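Side-chain contacts in galactokinase (Bifidobacterium longum subsp. infantis ATCC 15697 = JCM 1222 = DSM 20088, PDB 6TEQ), which probably catalyses the ATP-dependent phosphorylation of galactose, as a galactokinase of the GHMP kinase family, and binds 2-deoxy-2-fluoro-galactose in its sugar pocket: residues K69-E72 with D73-R77; P210-T213 with P214-V218; L151-D154 with D155-L159. All blocks are in the same frame, centred on the assembly; numbering follows the deposited sequence. Where two conformers were deposited one is given.

Interaction 1. Residues K69-E72 with D73-R77; sequences KPRE and DTKVR. With PEG (di(hydroxyethyl)ether), chain H.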
ATOM      1  N   LYS A  69     -14.960   7.505 -18.720  1.00 16.53           N
ATOM      2  CA  LYS A  69     -15.339   7.418 -20.155  1.00 16.35           C
ATOM      3  C   LYS A  69     -14.148   7.897 -20.947  1.00 15.90           C
ATOM      4  O   LYS A  69     -13.583   8.937 -20.637  1.00 18.03           O
ATOM      5  CB  LYS A  69     -16.588   8.243 -20.480  1.00 18.03           C
ATOM      6  CG  LYS A  69     -17.069   8.078 -21.895  1.00 21.22           C
ATOM      7  CD  LYS A  69     -18.358   8.817 -22.117  1.00 22.51           C
ATOM      8  CE  LYS A  69     -18.875   8.588 -23.515  1.00 25.01           C
ATOM      9  NZ  LYS A  69     -19.942   9.539 -23.777  1.00 28.20           N
ATOM     10  N   PRO A  70     -13.749   7.162 -21.996  1.00 15.62           N
ATOM     11  CA  PRO A  70     -12.617   7.619 -22.808  1.00 18.36           C
ATOM     12  C   PRO A  70     -13.080   8.823 -23.628  1.00 17.33           C
ATOM     13  O   PRO A  70     -14.251   8.960 -23.881  1.00 18.22           O
ATOM     14  CB  PRO A  70     -12.321   6.418 -23.698  1.00 18.83           C
ATOM     15  CG  PRO A  70     -13.666   5.706 -23.820  1.00 15.84           C
ATOM     16  CD  PRO A  70     -14.364   5.903 -22.467  1.00 16.88           C
ATOM     17  N   ARG A  71     -12.112   9.565 -24.112  1.00 21.29           N
ATOM     18  CA  ARG A  71     -12.328  10.699 -25.036  1.00 18.56           C
ATOM     19  C   ARG A  71     -11.626  10.429 -26.363  1.00 23.96           C
ATOM     20  O   ARG A  71     -10.652   9.664 -26.371  1.00 23.63           O
ATOM     21  CB  ARG A  71     -11.799  11.962 -24.386  1.00 18.49           C
ATOM     22  CG  ARG A  71     -12.555  12.427 -23.138  1.00 19.40           C
ATOM     23  CD  ARG A  71     -11.935  13.656 -22.462  1.00 24.52           C
ATOM     24  NE  ARG A  71     -12.062  14.816 -23.346  1.00 24.62           N
ATOM     25  CZ  ARG A  71     -12.940  15.776 -23.237  1.00 26.07           C
ATOM     26  NH1 ARG A  71     -12.920  16.698 -24.180  1.00 28.36           N
ATOM     27  NH2 ARG A  71     -13.860  15.805 -22.259  1.00 27.79           N
ATOM     28  N   GLU A  72     -12.060  11.071 -27.455  0.50 24.50           N
ATOM     29  CA  GLU A  72     -11.363  10.965 -28.770  0.50 29.48           C
ATOM     30  C   GLU A  72     -10.285  12.057 -28.886  0.50 29.39           C
ATOM     31  O   GLU A  72      -9.517  12.017 -29.861  0.50 35.52           O
ATOM     32  CB  GLU A  72     -12.353  11.069 -29.933  0.50 28.97           C
ATOM     33  CG  GLU A  72     -13.318   9.888 -30.070  0.50 28.57           C
ATOM     34  CD  GLU A  72     -14.428  10.140 -31.097  0.50 31.72           C
ATOM     35  OE1 GLU A  72     -14.517  11.284 -31.563  0.50 28.38           O
ATOM     36  OE2 GLU A  72     -15.247   9.188 -31.337  0.50 42.54           O
ATOM     37  N   ASP A  73     -10.231  13.010 -27.947  1.00 24.13           N
ATOM     38  CA  ASP A  73      -9.062  13.919 -27.816  1.00 23.01           C
ATOM     39  C   ASP A  73      -8.128  13.421 -26.718  1.00 19.53           C
ATOM     40  O   ASP A  73      -8.367  12.338 -26.175  1.00 23.62           O
ATOM     41  CB  ASP A  73      -9.496  15.375 -27.627  1.00 22.24           C
ATOM     42  CG  ASP A  73     -10.272  15.656 -26.370  1.00 24.27           C
ATOM     43  OD1 ASP A  73      -9.995  14.945 -25.369  1.00 24.48           O
ATOM     44  OD2 ASP A  73     -11.157  16.609 -26.392  1.00 26.31           O
ATOM     45  N   THR A  74      -7.140  14.241 -26.364  1.00 23.59           N
ATOM     46  CA  THR A  74      -6.082  13.904 -25.379  1.00 22.32           C
ATOM     47  C   THR A  74      -6.341  14.655 -24.075  1.00 24.71           C
ATOM     48  O   THR A  74      -5.431  14.676 -23.217  1.00 25.06           O
ATOM     49  CB  THR A  74      -4.690  14.137 -25.963  1.00 26.13           C
ATOM     50  OG1 THR A  74      -4.550  15.420 -26.600  1.00 27.42           O
ATOM     51  CG2 THR A  74      -4.382  13.035 -26.949  1.00 27.56           C
ATOM     52  N   LYS A  75      -7.519  15.249 -23.929  1.00 22.47           N
ATOM     53  CA  LYS A  75      -7.918  15.946 -22.689  1.00 23.25           C
ATOM     54  C   LYS A  75      -8.218  14.903 -21.600  1.00 19.16           C
ATOM     55  O   LYS A  75      -8.802  13.869 -21.889  1.00 22.00           O
ATOM     56  CB  LYS A  75      -9.118  16.871 -22.885  0.90 30.39           C
ATOM     57  CG  LYS A  75      -8.809  18.122 -23.704  0.80 34.56           C
ATOM     58  CD  LYS A  75      -9.965  19.055 -23.865  0.70 35.05           C
ATOM     59  CE  LYS A  75      -9.596  20.336 -24.574  0.60 39.78           C
ATOM     60  NZ  LYS A  75     -10.453  20.585 -25.762  0.50 40.33           N
ATOM     61  N   VAL A  76      -7.831  15.217 -20.383  1.00 18.94           N
ATOM     62  CA  VAL A  76      -8.089  14.417 -19.159  1.00 20.33           C
ATOM     63  C   VAL A  76      -8.743  15.345 -18.163  1.00 17.95           C
ATOM     64  O   VAL A  76      -8.088  16.315 -17.750  1.00 19.59           O
ATOM     65  CB  VAL A  76      -6.845  13.763 -18.561  1.00 19.61           C
ATOM     66  CG1 VAL A  76      -7.246  13.107 -17.248  1.00 24.09           C
ATOM     67  CG2 VAL A  76      -6.226  12.765 -19.529  1.00 22.43           C
ATOM     68  N   ARG A  77      -9.999  15.045 -17.890  1.00 16.32           N
ATOM     69  CA  ARG A  77     -10.766  15.703 -16.822  1.00 18.32           C
ATOM     70  C   ARG A  77     -10.948  14.692 -15.692  1.00 16.69           C
ATOM     71  O   ARG A  77     -11.475  13.620 -15.923  1.00 18.54           O
ATOM     72  CB  ARG A  77     -12.082  16.303 -17.268  1.00 20.74           C
ATOM     73  CG  ARG A  77     -11.944  17.376 -18.319  1.00 17.42           C
ATOM     74  CD  ARG A  77     -13.248  17.998 -18.688  1.00 18.95           C
ATOM     75  NE  ARG A  77     -14.136  17.047 -19.266  1.00 20.31           N
ATOM     76  CZ  ARG A  77     -15.417  17.268 -19.495  1.00 22.65           C
ATOM     77  NH1 ARG A  77     -15.976  18.432 -19.185  1.00 23.30           N
ATOM     78  NH2 ARG A  77     -16.141  16.305 -20.029  1.00 20.23           N
TER
HETATM   79  C1  PEG H 604     -14.411  13.779 -27.254  1.00 48.79           C
HETATM   80  O1  PEG H 604     -13.021  14.051 -27.282  1.00 38.75           O
HETATM   81  C2  PEG H 604     -14.956  13.640 -25.871  1.00 49.05           C
HETATM   82  O2  PEG H 604     -16.041  12.711 -25.844  1.00 56.38           O
HETATM   83  C3  PEG H 604     -16.598  12.530 -24.536  1.00 47.56           C
HETATM   84  C4  PEG H 604     -16.295  11.154 -24.023  1.00 39.40           C
HETATM   85  O4  PEG H 604     -15.975  11.096 -22.557  1.00 32.11           O

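Interaction 2. Residues P210-T213 with P214-V218; sequences PELT and PLENV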
ATOM      1  N   PRO A 210      13.587  -8.018  -9.208  1.00 17.22           N
ATOM      2  CA  PRO A 210      13.070  -7.418 -10.428  1.00 19.64           C
ATOM      3  C   PRO A 210      13.179  -8.353 -11.638  1.00 20.98           C
ATOM      4  O   PRO A 210      12.505  -8.016 -12.645  1.00 21.98           O
ATOM      5  CB  PRO A 210      13.912  -6.138 -10.631  1.00 23.30           C
ATOM      6  CG  PRO A 210      15.134  -6.352  -9.850  1.00 23.52           C
ATOM      7  CD  PRO A 210      14.750  -7.274  -8.698  1.00 19.37           C
ATOM      8  N   GLU A 211      13.957  -9.447 -11.535  1.00 20.61           N
ATOM      9  CA  GLU A 211      14.154 -10.341 -12.705  1.00 17.28           C
ATOM     10  C   GLU A 211      13.019 -11.389 -12.792  1.00 20.04           C
ATOM     11  O   GLU A 211      12.977 -12.124 -13.779  1.00 23.30           O
ATOM     12  CB  GLU A 211      15.521 -11.027 -12.675  1.00 20.84           C
ATOM     13  CG  GLU A 211      15.663 -12.049 -11.590  1.00 18.92           C
ATOM     14  CD  GLU A 211      16.103 -11.536 -10.205  1.00 18.91           C
ATOM     15  OE1 GLU A 211      16.104 -10.286  -9.907  1.00 20.16           O
ATOM     16  OE2 GLU A 211      16.477 -12.416  -9.396  1.00 22.23           O
ATOM     17  N   LEU A 212      12.138 -11.499 -11.797  1.00 16.80           N
ATOM     18  CA  LEU A 212      11.082 -12.538 -11.749  1.00 17.86           C
ATOM     19  C   LEU A 212       9.952 -12.199 -12.701  1.00 15.00           C
ATOM     20  O   LEU A 212       9.544 -11.028 -12.824  1.00 15.25           O
ATOM     21  CB  LEU A 212      10.521 -12.681 -10.333  1.00 16.15           C
ATOM     22  CG  LEU A 212      11.577 -13.104  -9.337  1.00 16.35           C
ATOM     23  CD1 LEU A 212      11.014 -13.307  -7.949  1.00 15.97           C
ATOM     24  CD2 LEU A 212      12.366 -14.279  -9.802  1.00 17.97           C
ATOM     25  N   THR A 213       9.383 -13.252 -13.243  1.00 15.97           N
ATOM     26  CA  THR A 213       8.185 -13.122 -14.047  1.00 16.72           C
ATOM     27  C   THR A 213       7.011 -13.078 -13.101  1.00 13.05           C
ATOM     28  O   THR A 213       7.139 -13.411 -11.913  1.00 14.27           O
ATOM     29  CB  THR A 213       7.971 -14.281 -15.016  1.00 17.62           C
ATOM     30  OG1 THR A 213       7.775 -15.393 -14.148  1.00 20.90           O
ATOM     31  CG2 THR A 213       9.149 -14.463 -15.943  1.00 20.40           C
ATOM     32  N   PRO A 214       5.844 -12.622 -13.576  1.00 13.77           N
ATOM     33  CA  PRO A 214       4.704 -12.464 -12.677  1.00 12.27           C
ATOM     34  C   PRO A 214       4.282 -13.770 -11.973  1.00 14.63           C
ATOM     35  O   PRO A 214       3.949 -13.715 -10.802  1.00 15.74           O
ATOM     36  CB  PRO A 214       3.590 -11.921 -13.590  1.00 15.52           C
ATOM     37  CG  PRO A 214       4.372 -11.123 -14.548  1.00 15.76           C
ATOM     38  CD  PRO A 214       5.606 -11.962 -14.863  1.00 12.76           C
ATOM     39  N   LEU A 215       4.303 -14.893 -12.682  0.50 13.87           N
ATOM     40  CA  LEU A 215       3.870 -16.153 -12.055  0.50 15.31           C
ATOM     41  C   LEU A 215       4.954 -16.681 -11.106  0.50 15.35           C
ATOM     42  O   LEU A 215       4.629 -17.625 -10.369  0.50 17.17           O
ATOM     43  CB  LEU A 215       3.444 -17.153 -13.128  0.50 12.06           C
ATOM     44  CG  LEU A 215       1.948 -17.368 -13.319  0.50 17.91           C
ATOM     45  CD1 LEU A 215       1.098 -16.127 -13.162  0.50 12.50           C
ATOM     46  CD2 LEU A 215       1.701 -18.010 -14.683  0.50 14.23           C
ATOM     47  N   GLU A 216       6.178 -16.117 -11.140  1.00 12.29           N
ATOM     48  CA  GLU A 216       7.250 -16.456 -10.174  1.00 13.15           C
ATOM     49  C   GLU A 216       7.192 -15.602  -8.915  1.00 13.67           C
ATOM     50  O   GLU A 216       7.860 -15.977  -7.949  1.00 14.03           O
ATOM     51  CB  GLU A 216       8.629 -16.248 -10.830  1.00 15.05           C
ATOM     52  CG  GLU A 216       8.987 -17.271 -11.904  1.00 17.11           C
ATOM     53  CD  GLU A 216      10.312 -17.040 -12.643  1.00 18.18           C
ATOM     54  OE1 GLU A 216      10.823 -15.859 -12.740  1.00 19.04           O
ATOM     55  OE2 GLU A 216      10.798 -18.048 -13.245  1.00 22.43           O
ATOM     56  N   ASN A 217       6.553 -14.412  -8.961  1.00 12.75           N
ATOM     57  CA  ASN A 217       6.861 -13.387  -7.936  1.00 11.93           C
ATOM     58  C   ASN A 217       5.691 -13.240  -6.952  1.00 10.35           C
ATOM     59  O   ASN A 217       5.858 -12.435  -6.020  1.00 13.71           O
ATOM     60  CB  ASN A 217       7.347 -12.097  -8.542  1.00 12.86           C
ATOM     61  CG  ASN A 217       6.294 -11.209  -9.142  1.00 10.46           C
ATOM     62  OD1 ASN A 217       5.081 -11.506  -9.111  1.00 14.00           O
ATOM     63  ND2 ASN A 217       6.735 -10.097  -9.669  1.00 14.71           N
ATOM     64  N   VAL A 218       4.659 -14.061  -7.068  1.00 11.57           N
ATOM     65  CA  VAL A 218       3.629 -14.097  -6.040  1.00 12.09           C
ATOM     66  C   VAL A 218       3.230 -15.511  -5.665  1.00 13.73           C
ATOM     67  O   VAL A 218       3.189 -16.396  -6.487  1.00 14.72           O
ATOM     68  CB  VAL A 218       2.391 -13.303  -6.427  1.00 14.63           C
ATOM     69  CG1 VAL A 218       2.664 -11.829  -6.503  1.00 13.37           C
ATOM     70  CG2 VAL A 218       1.607 -13.826  -7.597  1.00 18.96           C
TER

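Interaction 3. Residues L151-D154 with D155-L159; sequences LALD and DVYGL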
ATOM      1  N   LEU A 151      -6.741   0.094 -14.510  1.00 12.64           N
ATOM      2  CA  LEU A 151      -7.641  -0.997 -14.924  1.00 13.21           C
ATOM      3  C   LEU A 151      -8.719  -0.435 -15.848  1.00 14.68           C
ATOM      4  O   LEU A 151      -9.060  -1.088 -16.862  1.00 15.04           O
ATOM      5  CB  LEU A 151      -8.255  -1.660 -13.701  1.00 13.60           C
ATOM      6  CG  LEU A 151      -8.889  -3.015 -13.956  1.00 13.85           C
ATOM      7  CD1 LEU A 151      -7.876  -4.101 -14.322  1.00 16.45           C
ATOM      8  CD2 LEU A 151      -9.715  -3.408 -12.771  1.00 18.08           C
ATOM      9  N   ALA A 152      -9.268   0.718 -15.500  1.00 12.84           N
ATOM     10  CA  ALA A 152     -10.353   1.332 -16.297  1.00 14.66           C
ATOM     11  C   ALA A 152      -9.800   1.651 -17.700  1.00 13.86           C
ATOM     12  O   ALA A 152     -10.489   1.342 -18.694  1.00 15.69           O
ATOM     13  CB  ALA A 152     -10.890   2.563 -15.616  1.00 15.51           C
ATOM     14  N   LEU A 153      -8.617   2.251 -17.819  1.00 11.89           N
ATOM     15  CA  LEU A 153      -8.058   2.614 -19.118  1.00 13.04           C
ATOM     16  C   LEU A 153      -7.778   1.360 -19.940  1.00 13.30           C
ATOM     17  O   LEU A 153      -8.013   1.385 -21.146  1.00 16.34           O
ATOM     18  CB  LEU A 153      -6.792   3.458 -18.936  1.00 14.46           C
ATOM     19  CG  LEU A 153      -7.059   4.869 -18.442  1.00 15.58           C
ATOM     20  CD1 LEU A 153      -5.753   5.562 -18.022  1.00 16.36           C
ATOM     21  CD2 LEU A 153      -7.816   5.712 -19.493  1.00 15.61           C
ATOM     22  N   ASP A 154      -7.217   0.337 -19.325  1.00 14.48           N
ATOM     23  CA  ASP A 154      -6.930  -0.931 -20.021  1.00 14.67           C
ATOM     24  C   ASP A 154      -8.226  -1.453 -20.633  1.00 16.83           C
ATOM     25  O   ASP A 154      -8.202  -1.960 -21.753  1.00 17.95           O
ATOM     26  CB  ASP A 154      -6.281  -1.925 -19.077  1.00 14.78           C
ATOM     27  CG  ASP A 154      -6.154  -3.321 -19.657  1.00 12.51           C
ATOM     28  OD1 ASP A 154      -5.131  -3.512 -20.364  1.00 17.80           O
ATOM     29  OD2 ASP A 154      -7.137  -4.109 -19.536  1.00 15.50           O
ATOM     30  N   ASP A 155      -9.289  -1.427 -19.865  1.00 14.95           N
ATOM     31  CA  ASP A 155     -10.594  -1.932 -20.311  1.00 14.78           C
ATOM     32  C   ASP A 155     -11.097  -1.088 -21.467  1.00 14.48           C
ATOM     33  O   ASP A 155     -11.380  -1.716 -22.539  1.00 17.56           O
ATOM     34  CB  ASP A 155     -11.522  -1.991 -19.102  1.00 16.56           C
ATOM     35  CG  ASP A 155     -12.818  -2.727 -19.309  1.00 19.57           C
ATOM     36  OD1 ASP A 155     -13.285  -2.703 -20.446  1.00 26.73           O
ATOM     37  OD2 ASP A 155     -13.413  -3.155 -18.335  1.00 21.13           O
ATOM     38  N   VAL A 156     -11.244   0.220 -21.296  1.00 14.42           N
ATOM     39  CA  VAL A 156     -12.000   1.016 -22.326  1.00 16.01           C
ATOM     40  C   VAL A 156     -11.181   1.030 -23.597  1.00 16.80           C
ATOM     41  O   VAL A 156     -11.807   1.198 -24.661  1.00 21.39           O
ATOM     42  CB  VAL A 156     -12.459   2.397 -21.869  1.00 15.54           C
ATOM     43  CG1 VAL A 156     -13.358   2.251 -20.634  1.00 15.07           C
ATOM     44  CG2 VAL A 156     -11.256   3.300 -21.600  1.00 16.53           C
ATOM     45  N   TYR A 157      -9.854   1.029 -23.472  1.00 15.23           N
ATOM     46  CA  TYR A 157      -8.992   1.070 -24.677  1.00 15.73           C
ATOM     47  C   TYR A 157      -8.647  -0.354 -25.163  1.00 16.72           C
ATOM     48  O   TYR A 157      -7.965  -0.459 -26.179  1.00 20.69           O
ATOM     49  CB  TYR A 157      -7.799   1.982 -24.432  1.00 15.04           C
ATOM     50  CG  TYR A 157      -8.146   3.443 -24.419  1.00 15.90           C
ATOM     51  CD1 TYR A 157      -8.762   4.003 -25.531  1.00 20.51           C
ATOM     52  CD2 TYR A 157      -8.027   4.228 -23.273  1.00 19.34           C
ATOM     53  CE1 TYR A 157      -9.200   5.324 -25.553  1.00 20.95           C
ATOM     54  CE2 TYR A 157      -8.333   5.589 -23.327  1.00 16.57           C
ATOM     55  CZ  TYR A 157      -8.931   6.133 -24.463  1.00 19.25           C
ATOM     56  OH  TYR A 157      -9.235   7.459 -24.510  1.00 19.93           O
ATOM     57  N   GLY A 158      -9.173  -1.428 -24.534  1.00 19.32           N
ATOM     58  CA  GLY A 158      -9.005  -2.814 -25.009  1.00 18.81           C
ATOM     59  C   GLY A 158      -7.553  -3.226 -25.102  1.00 17.78           C
ATOM     60  O   GLY A 158      -7.119  -3.843 -26.111  1.00 22.97           O
ATOM     61  N   LEU A 159      -6.745  -2.891 -24.110  1.00 17.40           N
ATOM     62  CA  LEU A 159      -5.278  -3.123 -24.234  1.00 17.36           C
ATOM     63  C   LEU A 159      -5.003  -4.591 -23.959  1.00 16.37           C
ATOM     64  O   LEU A 159      -3.946  -5.042 -24.448  1.00 20.16           O
ATOM     65  CB  LEU A 159      -4.463  -2.254 -23.305  1.00 18.10           C
ATOM     66  CG  LEU A 159      -4.673  -0.739 -23.387  1.00 18.09           C
ATOM     67  CD1 LEU A 159      -3.704  -0.038 -22.437  1.00 20.62           C
ATOM     68  CD2 LEU A 159      -4.511  -0.273 -24.806  1.00 22.62           C
TER

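Interaction 1. Residues K69-E72 with D73-R77
Arg71 pairs with Asp73, the residue that opens an Asx turn in the short loop linking strand 54-70 to strand 75-80. The tight part is a side-on, two-pronged salt bridge. Arg71 NE gives a nearly straight bond to Asp73 OD1 (2.9 Å), and Arg71 NH1 reaches Asp73 OD2 at 2.8 Å on its syn lone pair. Guanidinium and carboxylate lie nearly coplanar, 18° apart; the bend in the arginine chain at chi3 (67°) brings NE and NH1 round to face the acid. Asp73 OD1 also takes the Asx-turn bond from Lys75 N, which comes from above the carboxylate plane. At the far edge of the guanidinium, Arg71 NH2 meets the guanidinium of Arg77, turned almost perpendicular; Asp126 OD1 forms salt bridges with both arginines, so their charges share one anion.

The outer side is looser. Glu72 is exposed, and Lys75 packs its CB against Arg71 NE (3.6 Å) while its amine extends off the turn. A di(hydroxyethyl)ether molecule, probably from the crystallisation liquor, also lies on this side: its O1 accepts from Asp73 N at 3.1 Å, and its C2 lies 3.9 Å above the Arg71 guanidinium, over its centre.

Interaction 2. Residues P210-T213 with P214-V218
Thr213 and Glu216 meet in a capping box at the start of the short helical turn 214-217. The box's firm half is the bond from Thr213 N to Glu216 OE1, 3.0 Å long and nearly straight (172°), with the donor on the anti side of the carboxylate and tilted out of its plane. The return half is weak: Glu216 N lies 3.5 Å from Thr213 OG1. That same N-H has a shorter bond to the carbonyl, Thr213 O at 3.0 Å, which it approaches from well above the carbonyl plane. With chi1 at 64°, Thr213 OG1 stands between its own backbone N and carbonyl carbon, turned over the helix start and 3.2 Å from Glu216 CG. The glutamate chain runs extended beyond CG, which carries its carboxylate back past the threonine to the backbone N.

Leu212 packs beside the cap. Its CB lies 3.7 Å from Asn217 CB, while its CD2 comes as near to Glu216 OE1, so one leucine touches both the aliphatic root of the asparagine and the capping carboxylate.

The next shell is Arg197. Asn217 OD1 and Pro214 O, two acceptors only 3.0 Å apart, are bridged by Arg197, which donates to both, through NH1 and NH2 respectively, and probably offsets their mutual repulsion; Pro214 O also receives Asn217 N.

Further out, Pro214 rests on Ala166 and Val169 of helix 165-183, and Val218 touches Asp165 of the same helix. Leu212 packs on Asp207, to which Asn217 is tied through the backbone. The capped turn thus links strand 202-207 to its antiparallel partner 218-222, where Val218 packs on Leu204 and Leu206.

Interaction 3. Residues L151-D154 with D155-L159
Leu153 and the ring of Tyr157 lie side by side, one helical turn apart and pointing the same way, with Leu153 CD2 3.9 Å from Tyr157 CE2. One face of the ring carries Val156 CG2, 3.8 Å above the plane and off-centre, near the ring's periphery. The phenol oxygen reaches beyond the helix, where Tyr157 OH bonds to Gly124 O. Leu153 also packs against Val110, Ala111 and Leu114 of helix 105-116.

The second flat group is the carboxylate of Asp154. Its CG stands opposite the backbone N across the CA-CB bond (chi1 171°), which directs OD1 past Leu159, 3.3 Å from Leu159 CB, to accept from Tyr161 N; OD2 receives a weak bond from Gly162 N. Replacing Asp154 with an alanine would probably leave Tyr161 N without its acceptor and let the chain after Leu159 shift. Next along, Asp155 turns to the sheet, its OD2 shared by Trp35 NE1 and Arg414.

Regular bonds hold the turn up to Tyr157 N, which donates to Leu153 O. Then the pattern changes: Leu159 N reaches back to Asp154 O (2.9 Å, in the carbonyl plane) and Gly158 N to Asp155 O at 3.0 Å. Gly158 has positive phi (59°), a conformation that favours glycine and that turns the chain off the helix axis. A wide bond enclosing a narrower one, with a glycine of positive phi at the bend, is the Schellman motif, here terminating helix 141-156 of the GHMP kinase N-terminal domain.

Interactions 1 and 3 are neighbours, their centres 13 Å apart. Tyr157 joins them: its OH makes a weak hydrogen bond with Arg71 O and lies 3.4 Å from Pro70 CB, while Val156 CG2 also packs on Pro70 CB at 3.9 Å. The C-terminal end of helix 141-156 thereby packs against the end of strand 54-70. Interaction 2 stands apart, its centre about 34 Å from that of interaction 1 and 23 Å from that of interaction 3. The side chain of Asn217 is about 14 Å from the bound fluorogalactose. In interaction 1, the Arg77 side chain lies about 12 Å from that of Ser80, which binds ADP in another structure of this protein; no nucleotide is bound here.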